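Putative cell adhesion protein (Bacteroides fragilis, PDB 4H40) is a fimbrillin-like protein that probably forms part of a pilus and may take part in cell adhesion. Local coordinates at residues D225-K230 with G256-D261. Numbering follows the deposited sequence.
Sequences DVLPVK and GVLPTD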
loop_
_atom_site.group_PDB
_atom_site.type_symbol
_atom_site.label_atom_id
_atom_site.label_comp_id
_atom_site.label_asym_id
_atom_site.label_seq_id
_atom_site.Cartn_x
_atom_site.Cartn_y
_atom_site.Cartn_z
ATOM N N ASP B 225 19.178 11.141 -24.684
ATOM C CA ASP B 225 18.639 11.729 -23.456
ATOM C C ASP B 225 17.158 11.401 -23.352
ATOM O O ASP B 225 16.465 11.296 -24.373
ATOM C CB ASP B 225 18.886 13.246 -23.381
ATOM C CG ASP B 225 20.321 13.655 -23.047
ATOM O OD1 ASP B 225 21.092 12.796 -22.547
ATOM O OD2 ASP B 225 20.665 14.838 -23.262
ATOM N N VAL B 226 16.708 11.127 -22.117
ATOM C CA VAL B 226 15.334 10.738 -21.749
ATOM C C VAL B 226 14.905 11.522 -20.502
ATOM O O VAL B 226 15.776 12.009 -19.771
ATOM C CB VAL B 226 15.204 9.206 -21.536
ATOM C CG1 VAL B 226 15.282 8.451 -22.859
ATOM C CG2 VAL B 226 16.239 8.674 -20.547
ATOM N N LEU B 227 13.582 11.655 -20.266
ATOM C CA LEU B 227 13.045 12.384 -19.103
ATOM C C LEU B 227 13.623 11.877 -17.763
ATOM O O LEU B 227 13.570 10.670 -17.490
ATOM C CB LEU B 227 11.509 12.314 -19.024
ATOM C CG LEU B 227 10.695 12.803 -20.194
ATOM C CD1 LEU B 227 9.220 12.686 -19.883
ATOM C CD2 LEU B 227 11.056 14.220 -20.569
ATOM N N PRO B 228 14.158 12.781 -16.910
ATOM C CA PRO B 228 14.729 12.323 -15.630
ATOM C C PRO B 228 13.663 11.957 -14.607
ATOM O O PRO B 228 12.531 12.439 -14.694
ATOM C CB PRO B 228 15.540 13.529 -15.160
ATOM C CG PRO B 228 14.824 14.700 -15.742
ATOM C CD PRO B 228 14.308 14.244 -17.075
ATOM N N VAL B 229 14.062 11.142 -13.613
ATOM C CA VAL B 229 13.216 10.709 -12.495
ATOM C C VAL B 229 13.622 11.529 -11.242
ATOM O O VAL B 229 14.238 10.986 -10.311
ATOM C CB VAL B 229 13.254 9.169 -12.228
ATOM C CG1 VAL B 229 12.016 8.724 -11.450
ATOM C CG2 VAL B 229 13.399 8.363 -13.520
ATOM N N LYS B 230 13.323 12.853 -11.247
ATOM C CA LYS B 230 13.666 13.723 -10.107
ATOM C C LYS B 230 12.435 13.931 -9.173
ATOM O O LYS B 230 11.298 13.586 -9.535
ATOM C CB LYS B 230 14.347 15.073 -10.500
ATOM C CG LYS B 230 13.915 15.762 -11.797
ATOM C CD LYS B 230 14.508 17.180 -11.875
ATOM C CE LYS B 230 14.424 17.827 -13.241
ATOM N NZ LYS B 230 13.032 18.218 -13.608
ATOM N N GLY B 256 -1.691 10.425 -17.521
ATOM C CA GLY B 256 -0.254 10.327 -17.657
ATOM C C GLY B 256 0.357 11.172 -16.569
ATOM O O GLY B 256 -0.216 12.199 -16.186
ATOM N N VAL B 257 1.494 10.735 -16.046
ATOM C CA VAL B 257 2.262 11.489 -15.065
ATOM C C VAL B 257 3.722 11.365 -15.480
ATOM O O VAL B 257 4.138 10.326 -15.990
ATOM C CB VAL B 257 2.007 11.145 -13.556
ATOM C CG1 VAL B 257 0.577 11.476 -13.151
ATOM C CG2 VAL B 257 2.317 9.699 -13.236
ATOM N N LEU B 258 4.474 12.431 -15.324
ATOM C CA LEU B 258 5.877 12.412 -15.697
ATOM C C LEU B 258 6.665 11.535 -14.735
ATOM O O LEU B 258 6.315 11.543 -13.550
ATOM C CB LEU B 258 6.455 13.839 -15.665
ATOM C CG LEU B 258 5.906 14.862 -16.637
ATOM C CD1 LEU B 258 6.492 16.228 -16.309
ATOM C CD2 LEU B 258 6.234 14.493 -18.069
ATOM N N PRO B 259 7.755 10.830 -15.182
ATOM C CA PRO B 259 8.556 10.051 -14.226
ATOM C C PRO B 259 8.979 10.931 -13.053
ATOM O O PRO B 259 9.471 12.052 -13.257
ATOM C CB PRO B 259 9.741 9.578 -15.065
ATOM C CG PRO B 259 9.189 9.506 -16.453
ATOM C CD PRO B 259 8.304 10.709 -16.550
ATOM N N THR B 260 8.645 10.478 -11.829
ATOM C CA THR B 260 8.931 11.216 -10.607
ATOM C C THR B 260 9.293 10.300 -9.459
ATOM O O THR B 260 8.698 9.243 -9.276
ATOM C CB THR B 260 7.780 12.178 -10.223
ATOM O OG1 THR B 260 8.241 13.055 -9.188
ATOM C CG2 THR B 260 6.518 11.481 -9.783
ATOM N N ASP B 261 10.292 10.752 -8.685
ATOM C CA ASP B 261 10.811 10.131 -7.467
ATOM C C ASP B 261 10.155 10.790 -6.246
ATOM O O ASP B 261 10.475 11.935 -5.903
ATOM C CB ASP B 261 12.360 10.262 -7.399
ATOM C CG ASP B 261 12.995 9.761 -6.109
ATOM O OD1 ASP B 261 12.387 8.882 -5.440
ATOM O OD2 ASP B 261 14.105 10.239 -5.769
#
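L227 sends its CD1 methyl against L258 and P259 where a loop of this fimbrillin-like, all-beta chain comes alongside the short break between strands 251-257 and 260-262. The loop leads toward the short strand 230-231, which runs beside 260-262, with 289-291 on the other side of 260-262. The L227 side chain crosses both partners at about a right angle, its CD1 lying 3.9 Å from L258 CD2 and 4.0 Å from P259 CD; F131 touches the same leucine from a neighbouring loop. The CB of P228 points away, and its carbonyl comes nearest the other segment, with P228 O 3.4 Å from P259 O, two acceptors without a hydrogen bond between them.

V229 then splits its two methyls. V229 CG1, anti to the backbone N (chi1 -159°), rests on the backbone of T260, 3.7 Å from T260 C, while V229 CG2 reaches P259 CB at 4.2 Å. Y290 of strand 289-291 also meets this valine, and touches D261 too, whose carboxylate is engaged by R263 in a salt bridge.

At K230 the contact turns polar, and it is the backbone carbonyl that does the work. Two donors of consecutive residues grip K230 O: D261 N at 3.1 Å, nearly straight at its hydrogen (169°) but standing well above the carbonyl plane, and the T260 hydroxyl. With OG1 anti to its own backbone N (chi1 -168°), T260 gives its proton to K230 O from within that plane, T260 OG1 to K230 O 3.1 Å.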